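Local atomic coordinates of uncharacterized protein DUF1470 (Jannaschia sp. CCS1, PDB entry 3H0N), a protein that is of unknown function but carries a treble clef zinc finger beside an ABATE domain and possibly acts as a transcription regulator. Residues A134-G138 with H139-R143; G35-I38 with E39-H42; E8-G11 with L12-S15. All coordinates share one frame; numbering follows the deposited sequence.

Contact 1 of 3, residues A134-G138 with H139-R143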
ATOM      1  N   ALA A 134       6.676   6.366  -3.308  1.00  8.62           N
ATOM      2  CA  ALA A 134       6.123   5.709  -4.504  1.00  9.16           C
ATOM      3  C   ALA A 134       4.598   5.607  -4.440  1.00  8.46           C
ATOM      4  O   ALA A 134       3.901   5.783  -5.445  1.00  9.98           O
ATOM      5  CB  ALA A 134       6.768   4.327  -4.753  1.00 10.09           C
ATOM      6  N   ARG A 135       4.095   5.263  -3.267  1.00  9.31           N
ATOM      7  CA  ARG A 135       2.656   5.103  -3.093  1.00  9.69           C
ATOM      8  C   ARG A 135       1.906   6.379  -3.370  1.00  9.29           C
ATOM      9  O   ARG A 135       0.835   6.407  -3.961  1.00  9.84           O
ATOM     10  CB  ARG A 135       2.357   4.546  -1.711  1.00  9.40           C
ATOM     11  CG  ARG A 135       0.934   4.066  -1.595  1.00 12.04           C
ATOM     12  CD  ARG A 135       0.495   3.817  -0.193  1.00 13.96           C
ATOM     13  NE  ARG A 135       1.497   3.238   0.666  1.00 12.16           N
ATOM     14  CZ  ARG A 135       1.519   3.435   1.980  1.00 12.01           C
ATOM     15  NH1 ARG A 135       0.560   4.093   2.577  1.00 12.77           N
ATOM     16  NH2 ARG A 135       2.506   2.942   2.697  1.00 12.58           N
ATOM     17  N   GLU A 136       2.469   7.503  -2.916  1.00 10.34           N
ATOM     18  CA  GLU A 136       1.812   8.780  -3.165  1.00  9.71           C
ATOM     19  C   GLU A 136       1.821   9.189  -4.644  1.00  8.73           C
ATOM     20  O   GLU A 136       0.888   9.835  -5.109  1.00 10.48           O
ATOM     21  CB  GLU A 136       2.429   9.897  -2.316  1.00 10.06           C
ATOM     22  CG  GLU A 136       2.302   9.708  -0.800  1.00 11.46           C
ATOM     23  CD  GLU A 136       0.915   9.434  -0.300  1.00 12.61           C
ATOM     24  OE1 GLU A 136      -0.062   9.854  -0.964  1.00 13.06           O
ATOM     25  OE2 GLU A 136       0.812   8.762   0.766  1.00 14.31           O
ATOM     26  N   ILE A 137       2.857   8.785  -5.387  1.00  9.54           N
ATOM     27  CA  ILE A 137       2.874   8.978  -6.828  1.00  9.79           C
ATOM     28  C   ILE A 137       1.734   8.133  -7.442  1.00  9.05           C
ATOM     29  O   ILE A 137       0.948   8.609  -8.245  1.00  9.37           O
ATOM     30  CB  ILE A 137       4.235   8.583  -7.430  1.00 10.23           C
ATOM     31  CG1 ILE A 137       5.377   9.482  -6.896  1.00 10.77           C
ATOM     32  CG2 ILE A 137       4.188   8.556  -8.964  1.00  9.98           C
ATOM     33  CD1 ILE A 137       6.784   8.960  -7.248  1.00 10.59           C
ATOM     34  N   GLY A 138       1.617   6.872  -7.022  1.00  9.70           N
ATOM     35  CA  GLY A 138       0.534   6.029  -7.511  1.00 11.13           C
ATOM     36  C   GLY A 138      -0.824   6.551  -7.182  1.00 10.39           C
ATOM     37  O   GLY A 138      -1.788   6.378  -7.964  1.00 10.97           O
ATOM     38  N   HIS A 139      -0.945   7.212  -6.040  1.00  9.31           N
ATOM     39  CA  HIS A 139      -2.229   7.782  -5.609  1.00  8.73           C
ATOM     40  C   HIS A 139      -2.523   9.150  -6.194  1.00  9.72           C
ATOM     41  O   HIS A 139      -3.486   9.815  -5.796  1.00 11.45           O
ATOM     42  CB  HIS A 139      -2.332   7.816  -4.067  1.00 10.94           C
ATOM     43  CG  HIS A 139      -2.446   6.447  -3.443  1.00 12.52           C
ATOM     44  ND1 HIS A 139      -2.422   6.233  -2.081  1.00 16.14           N
ATOM     45  CD2 HIS A 139      -2.564   5.226  -4.018  1.00 15.85           C
ATOM     46  CE1 HIS A 139      -2.563   4.933  -1.849  1.00 13.56           C
ATOM     47  NE2 HIS A 139      -2.635   4.299  -3.002  1.00 17.74           N
ATOM     48  N   GLN A 140      -1.707   9.586  -7.159  1.00  9.92           N
ATOM     49  CA  GLN A 140      -1.948  10.790  -7.936  1.00 10.10           C
ATOM     50  C   GLN A 140      -1.834  12.048  -7.072  1.00  8.71           C
ATOM     51  O   GLN A 140      -2.528  13.051  -7.303  1.00 10.61           O
ATOM     52  CB  GLN A 140      -3.309  10.732  -8.639  1.00  9.22           C
ATOM     53  CG  GLN A 140      -3.588   9.395  -9.380  1.00  8.95           C
ATOM     54  CD  GLN A 140      -2.572   9.134 -10.438  1.00 10.91           C
ATOM     55  OE1 GLN A 140      -2.438   9.900 -11.394  1.00 12.83           O
ATOM     56  NE2 GLN A 140      -1.791   8.044 -10.270  1.00 10.96           N
ATOM     57  N   ASN A 141      -0.918  12.001  -6.102  1.00 10.07           N
ATOM     58  CA  ASN A 141      -0.712  13.099  -5.140  1.00  9.63           C
ATOM     59  C   ASN A 141       0.578  13.883  -5.373  1.00 10.06           C
ATOM     60  O   ASN A 141       1.028  14.603  -4.480  1.00 10.05           O
ATOM     61  CB  ASN A 141      -0.746  12.563  -3.720  1.00  8.90           C
ATOM     62  CG  ASN A 141      -2.099  12.107  -3.298  1.00  9.59           C
ATOM     63  OD1 ASN A 141      -3.130  12.590  -3.800  1.00 12.29           O
ATOM     64  ND2 ASN A 141      -2.118  11.153  -2.374  1.00 10.21           N
ATOM     65  N   VAL A 142       1.166  13.798  -6.569  1.00  8.84           N
ATOM     66  CA  VAL A 142       2.455  14.458  -6.817  1.00  8.62           C
ATOM     67  C   VAL A 142       2.376  15.962  -6.549  1.00  8.77           C
ATOM     68  O   VAL A 142       3.321  16.538  -5.997  1.00  9.20           O
ATOM     69  CB  VAL A 142       2.923  14.192  -8.255  1.00  8.23           C
ATOM     70  CG1 VAL A 142       4.147  15.007  -8.612  1.00 10.07           C
ATOM     71  CG2 VAL A 142       3.209  12.688  -8.440  1.00 10.95           C
ATOM     72  N   ARG A 143       1.274  16.602  -6.926  1.00  8.85           N
ATOM     73  CA  ARG A 143       1.159  18.063  -6.797  1.00  8.15           C
ATOM     74  C   ARG A 143       1.122  18.526  -5.339  1.00  9.41           C
ATOM     75  O   ARG A 143       1.304  19.701  -5.088  1.00 10.48           O
ATOM     76  CB  ARG A 143      -0.036  18.634  -7.551  1.00  8.58           C
ATOM     77  CG  ARG A 143       0.136  18.509  -9.067  1.00  8.82           C
ATOM     78  CD  ARG A 143      -1.030  19.145  -9.760  1.00 12.12           C
ATOM     79  NE  ARG A 143      -1.008  18.940 -11.222  1.00 13.54           N
ATOM     80  CZ  ARG A 143      -0.450  19.781 -12.085  1.00 14.59           C
ATOM     81  NH1 ARG A 143       0.160  20.872 -11.669  1.00 13.06           N
ATOM     82  NH2 ARG A 143      -0.500  19.520 -13.389  1.00 18.28           N
TER
HETATM   83  O   HOH W   1      -2.289   8.305  -0.432  1.00 18.30           O
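His139 lies alongside Arg135 where helix 121-138 ends. Its CB lies 3.5 Å from Arg135 O, and CG comes closer to the same oxygen, which sits over one ring face near the rim. With CG beside the backbone N (chi1 -69°), the ring points the same way as the Arg135 side chain. CD2 stays near Arg135 O. CE1 and NE2 lie by Arg135 CG, which makes a CH-pi contact over the ring, 3.9 Å from the centroid of His139. At the ring edge, in plane, ND1 is hydrogen-bonded to water 1, and the water donates to Glu136 OE1. With an alanine here, Arg135 CG would probably lose its ring cover and the water its ring nitrogen partner.

The backbone closes in a Schellman motif. Gln140, at positive phi, is the C-prime residue. Asn141 N bonds Glu136 O at 3.0 Å, and Gln140 N bonds Ile137 O. The Gln140 side chain bends back so that NE2 donates to Gly138 O at 2.8 Å, from above the carbonyl plane. The amide of Asn141 lies nearly coplanar with the Glu136 carboxylate, and Asn141 ND2 gives Glu136 OE1 a fairly straight bond of 2.8 Å (161°). The other oxygen, OE2, is salt-bridged to Arg9.

Arg135 has its own polar partners in Glu8 O and Glu131. Ile137 touches Val142 CG2 through CG1 and packs on helices 58-78 and 82-95. Gln140 packs on Thr109 of the second subunit, and its NE2 bonds Trp110 O there weakly. Glu136 and Asn141 lie against Phe158 of strand 156-158.

Contact 2 of 3, residues G35-I38 with E39-H42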
ATOM      1  N   GLY A  35      23.057  17.750   7.735  1.00  8.60           N
ATOM      2  CA  GLY A  35      23.686  16.600   8.365  1.00  8.07           C
ATOM      3  C   GLY A  35      22.774  16.127   9.454  1.00  9.73           C
ATOM      4  O   GLY A  35      21.668  16.627   9.624  1.00  9.31           O
ATOM      5  N   CYS A  36      23.233  15.123  10.204  1.00 10.34           N
ATOM      6  CA  CYS A  36      22.550  14.712  11.406  1.00 11.33           C
ATOM      7  C   CYS A  36      23.474  14.042  12.387  1.00 10.52           C
ATOM      8  O   CYS A  36      24.613  13.714  12.081  1.00 12.11           O
ATOM      9  CB  CYS A  36      21.314  13.870  11.159  1.00 16.45           C
ATOM     10  SG  CYS A  36      21.529  12.184  10.745  1.00 19.14           S
ATOM     11  N   VAL A  37      22.952  13.901  13.588  1.00 11.93           N
ATOM     12  CA  VAL A  37      23.613  13.173  14.661  1.00 10.71           C
ATOM     13  C   VAL A  37      22.664  12.079  15.154  1.00 11.46           C
ATOM     14  O   VAL A  37      21.449  12.025  14.831  1.00 10.17           O
ATOM     15  CB  VAL A  37      23.997  14.137  15.833  1.00 11.67           C
ATOM     16  CG1 VAL A  37      25.086  15.112  15.406  1.00 16.35           C
ATOM     17  CG2 VAL A  37      22.762  14.906  16.363  1.00 11.45           C
ATOM     18  N   ILE A  38      23.200  11.158  15.937  1.00 10.68           N
ATOM     19  CA  ILE A  38      22.391  10.014  16.352  0.50 11.14           C
ATOM     20  C   ILE A  38      21.138  10.437  17.122  1.00 10.30           C
ATOM     21  O   ILE A  38      20.076   9.783  17.014  1.00 10.73           O
ATOM     22  CB  ILE A  38      23.188   8.939  17.138  0.50 11.62           C
ATOM     23  CG1 ILE A  38      22.543   7.566  16.913  0.50  7.80           C
ATOM     24  CG2 ILE A  38      23.255   9.285  18.615  0.50  9.81           C
ATOM     25  CD1 ILE A  38      22.978   6.468  17.883  0.50  8.44           C
ATOM     26  N   GLU A  39      21.201  11.539  17.870  1.00 11.81           N
ATOM     27  CA  GLU A  39      19.999  12.024  18.571  1.00 13.26           C
ATOM     28  C   GLU A  39      18.828  12.356  17.620  1.00 10.75           C
ATOM     29  O   GLU A  39      17.653  12.136  17.953  1.00 10.28           O
ATOM     30  CB  GLU A  39      20.336  13.268  19.409  1.00 12.92           C
ATOM     31  CG  GLU A  39      21.201  12.985  20.633  1.00 17.08           C
ATOM     32  CD  GLU A  39      22.707  12.927  20.358  1.00 24.27           C
ATOM     33  OE1 GLU A  39      23.162  13.102  19.209  1.00 14.86           O
ATOM     34  OE2 GLU A  39      23.458  12.692  21.333  1.00 33.01           O
ATOM     35  N   ASP A  40      19.152  12.867  16.428  1.00 10.30           N
ATOM     36  CA  ASP A  40      18.164  13.167  15.411  1.00  9.71           C
ATOM     37  C   ASP A  40      17.499  11.881  14.956  1.00 11.78           C
ATOM     38  O   ASP A  40      16.286  11.844  14.715  1.00 12.24           O
ATOM     39  CB  ASP A  40      18.781  13.824  14.169  1.00 10.81           C
ATOM     40  CG  ASP A  40      19.402  15.187  14.439  1.00 12.46           C
ATOM     41  OD1 ASP A  40      18.816  15.972  15.204  1.00 15.62           O
ATOM     42  OD2 ASP A  40      20.461  15.470  13.873  1.00 15.12           O
ATOM     43  N   LEU A  41      18.287  10.811  14.860  1.00 10.45           N
ATOM     44  CA  LEU A  41      17.728   9.525  14.456  1.00 10.45           C
ATOM     45  C   LEU A  41      16.850   8.891  15.536  1.00  9.42           C
ATOM     46  O   LEU A  41      15.797   8.293  15.224  1.00  9.88           O
ATOM     47  CB  LEU A  41      18.841   8.581  14.024  1.00 10.11           C
ATOM     48  CG  LEU A  41      19.733   9.118  12.887  1.00 10.50           C
ATOM     49  CD1 LEU A  41      20.792   8.043  12.560  1.00 15.54           C
ATOM     50  CD2 LEU A  41      18.893   9.490  11.670  1.00 11.78           C
ATOM     51  N   HIS A  42      17.226   9.030  16.811  1.00  9.60           N
ATOM     52  CA  HIS A  42      16.357   8.537  17.869  1.00 10.23           C
ATOM     53  C   HIS A  42      14.959   9.183  17.825  1.00 11.30           C
ATOM     54  O   HIS A  42      13.941   8.509  18.010  1.00 14.65           O
ATOM     55  CB  HIS A  42      17.000   8.739  19.237  1.00  9.55           C
ATOM     56  CG  HIS A  42      18.014   7.685  19.574  1.00 11.49           C
ATOM     57  ND1 HIS A  42      17.700   6.585  20.339  1.00 20.70           N
ATOM     58  CD2 HIS A  42      19.317   7.550  19.237  1.00 22.64           C
ATOM     59  CE1 HIS A  42      18.775   5.826  20.474  1.00 24.01           C
ATOM     60  NE2 HIS A  42      19.767   6.380  19.800  1.00 12.82           N
TER
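Asp40 turns back from the first turn of helix 38-44 to hold the residue at its N-cap, Val37. Asp40 OD2 accepts from Val37 N at 3.0 Å, and the bond is nearly straight (167°). The donor comes to the anti side of OD2, 34° out of the carboxylate plane. The torsion places CG beside the Asp40 backbone N (chi1 -64°), which sends the carboxylate back along the chain. Asp40 OD2 also lies 3.3 Å from Cys36 CB.

This inner side is the denser one. Cys36 SG meets Leu41 CD2 at 3.9 Å, an apolar contact facing the interior. Leu41 goes on to Val60 and Phe63 of helix 58-78, and Cys36 touches Val60 there and Ile21 of helix 10-22.

The arrangement is a helix N-terminus in which a first-turn carboxylate accepts from the N-H of the N-cap residue. Val37 has no polar side-chain atom to return the bond. Val37 O accepts weak bonds from Asp40 N and Leu41 N. The first regular turn follows, with His42 N bonded to Ile38 O at 3.0 Å.

Ile38 packs along the helix on His42, where Ile38 CD1 lies 3.7 Å from His42 NE2. Ile38 O sits near CD2, at the edge of the His42 ring and in its plane.

The solvent side belongs to Val37 and Glu39, both exposed. Here Glu39 OE1 lies against the Val37 side chain, 3.4 Å from Val37 CG2.

Contact 3 of 3, residues E8-G11 with L12-S15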
ATOM      1  N   GLU A   8       0.276   3.952   8.548  1.00 12.39           N
ATOM      2  CA  GLU A   8       0.190   3.787   7.108  1.00 12.85           C
ATOM      3  C   GLU A   8       0.972   4.824   6.313  1.00 12.29           C
ATOM      4  O   GLU A   8       1.359   4.557   5.173  1.00 13.69           O
ATOM      5  CB  GLU A   8      -1.297   3.821   6.662  1.00 13.70           C
ATOM      6  CG  GLU A   8      -2.057   2.581   7.060  1.00 18.07           C
ATOM      7  CD  GLU A   8      -2.483   2.527   8.537  1.00 21.32           C
ATOM      8  OE1 GLU A   8      -2.451   3.549   9.278  1.00 18.97           O
ATOM      9  OE2 GLU A   8      -2.916   1.422   8.955  1.00 23.49           O
ATOM     10  N   ARG A   9       1.217   5.987   6.907  1.00 12.20           N
ATOM     11  CA  ARG A   9       1.995   7.047   6.256  1.00 10.90           C
ATOM     12  C   ARG A   9       3.390   7.189   6.859  1.00 11.45           C
ATOM     13  O   ARG A   9       4.046   8.228   6.669  1.00 10.73           O
ATOM     14  CB  ARG A   9       1.300   8.378   6.314  1.00 12.83           C
ATOM     15  CG  ARG A   9      -0.080   8.367   5.838  1.00 21.29           C
ATOM     16  CD  ARG A   9      -0.194   7.966   4.425  1.00 19.85           C
ATOM     17  NE  ARG A   9      -1.630   7.831   4.156  1.00 23.06           N
ATOM     18  CZ  ARG A   9      -2.180   7.524   2.983  1.00 32.24           C
ATOM     19  NH1 ARG A   9      -1.431   7.342   1.898  1.00 30.94           N
ATOM     20  NH2 ARG A   9      -3.509   7.433   2.902  1.00 26.55           N
ATOM     21  N   THR A  10       3.890   6.168   7.536  1.00 10.67           N
ATOM     22  CA  THR A  10       5.239   6.195   8.101  1.00 10.68           C
ATOM     23  C   THR A  10       6.319   6.560   7.080  1.00 10.95           C
ATOM     24  O   THR A  10       7.198   7.402   7.355  1.00 10.27           O
ATOM     25  CB  THR A  10       5.563   4.842   8.761  1.00 10.77           C
ATOM     26  OG1 THR A  10       4.661   4.626   9.865  1.00 12.13           O
ATOM     27  CG2 THR A  10       6.998   4.835   9.281  1.00 12.63           C
ATOM     28  N   GLY A  11       6.329   5.913   5.922  1.00 10.87           N
ATOM     29  CA  GLY A  11       7.377   6.164   4.955  1.00 11.16           C
ATOM     30  C   GLY A  11       7.357   7.587   4.461  1.00 11.09           C
ATOM     31  O   GLY A  11       8.400   8.222   4.334  1.00 10.95           O
ATOM     32  N   LEU A  12       6.166   8.081   4.187  1.00 10.19           N
ATOM     33  CA  LEU A  12       6.030   9.484   3.766  1.00 10.64           C
ATOM     34  C   LEU A  12       6.504  10.435   4.842  1.00 11.52           C
ATOM     35  O   LEU A  12       7.296  11.389   4.591  1.00 11.79           O
ATOM     36  CB  LEU A  12       4.562   9.797   3.378  1.00 12.14           C
ATOM     37  CG  LEU A  12       4.213  11.242   3.013  1.00 10.60           C
ATOM     38  CD1 LEU A  12       5.004  11.679   1.763  1.00 12.16           C
ATOM     39  CD2 LEU A  12       2.706  11.371   2.792  1.00 10.87           C
ATOM     40  N   ARG A  13       6.056  10.207   6.074  1.00 10.69           N
ATOM     41  CA  ARG A  13       6.374  11.092   7.182  1.00 10.32           C
ATOM     42  C   ARG A  13       7.861  11.094   7.494  1.00 11.33           C
ATOM     43  O   ARG A  13       8.468  12.160   7.654  1.00 11.84           O
ATOM     44  CB  ARG A  13       5.609  10.637   8.424  1.00 11.11           C
ATOM     45  CG  ARG A  13       5.893  11.425   9.679  1.00 13.58           C
ATOM     46  CD  ARG A  13       5.080  10.964  10.871  1.00 14.43           C
ATOM     47  NE  ARG A  13       5.282   9.588  11.308  1.00 16.11           N
ATOM     48  CZ  ARG A  13       4.492   8.518  11.017  1.00 11.93           C
ATOM     49  NH1 ARG A  13       3.456   8.566  10.193  1.00 15.23           N
ATOM     50  NH2 ARG A  13       4.805   7.358  11.577  1.00 19.18           N
ATOM     51  N   VAL A  14       8.459   9.919   7.577  1.00 11.37           N
ATOM     52  CA  VAL A  14       9.869   9.824   7.894  1.00 10.38           C
ATOM     53  C   VAL A  14      10.686  10.431   6.745  1.00 11.83           C
ATOM     54  O   VAL A  14      11.688  11.099   6.979  1.00 10.69           O
ATOM     55  CB  VAL A  14      10.265   8.377   8.190  1.00 10.07           C
ATOM     56  CG1 VAL A  14      11.783   8.186   8.252  1.00 10.26           C
ATOM     57  CG2 VAL A  14       9.660   7.906   9.517  1.00 12.37           C
ATOM     58  N   SER A  15      10.259  10.231   5.500  1.00 11.10           N
ATOM     59  CA  SER A  15      10.985  10.809   4.351  1.00 10.48           C
ATOM     60  C   SER A  15      11.056  12.337   4.475  1.00 10.63           C
ATOM     61  O   SER A  15      12.125  12.930   4.350  1.00 10.45           O
ATOM     62  CB  SER A  15      10.273  10.497   3.028  1.00 12.21           C
ATOM     63  OG  SER A  15      10.381   9.132   2.669  1.00 11.04           O
TER
HETATM   64  O   HOH W   2       3.962   6.317   3.750  1.00 10.98           O
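Gly11, Thr10 and Leu12 form the first turn of helix 10-22, with Ser15 and Arg13 as partners of the first two. Gly11 contributes its carbonyl. Ser15 OG donates to Gly11 O at 2.7 Å, and Ser15 N reaches the same Gly11 O at 3.0 Å, from the opposite face of the carbonyl plane.

Thr10 lies under Arg13. The Arg13 chain leaves with CG anti to its N (177°) and bends at chi3 (61°). This lays the guanidinium with one face over Thr10 CA, Arg13 CZ lying 3.8 Å from that atom. Arg13 NH2 gives Thr10 OG1 a weak bond of 3.2 Å. Stronger partners lie outside: Leu4 O and Ser6 O take NH1, Asp47 takes NH2, and Thr10 OG1 bonds Tyr7 O.

Leu12 N donates to water 2 at 2.9 Å, and the water makes a weak bond to Glu8 O. The Leu12 side chain turns to Leu133 of helix 121-138.

Arg9 is the N-cap residue, and Arg9 O accepts from Arg13 N at 2.9 Å. The Arg13 guanidinium joins the helix start to the N-terminal segment and to Asp47, so its charge is probably balanced in part by that aspartate. The buried Ser15 hydroxyl spends its proton within its own helix, on Gly11 O.

Overall arrangement
Contact 3 lies nearest the chain centre, about 6 Å from it, whereas the centres of contacts 1 and 2 are each about 14 Å away, on opposite sides. Contacts 1 and 3 are both partly buried, and they touch. A salt bridge and a probable hydrogen bond tie the end of helix 121-138 to the start of helix 10-22. Contact 2 touches neither and is the surface one, though its inner side also meets helix 10-22. Contacts 1 and 2 both pack on helix 58-78. The chemistry follows position: a helix C-terminus closed by a Schellman motif, a helix start whose N-cap N-H is held by a carboxylate, and a helix start tied by arginine.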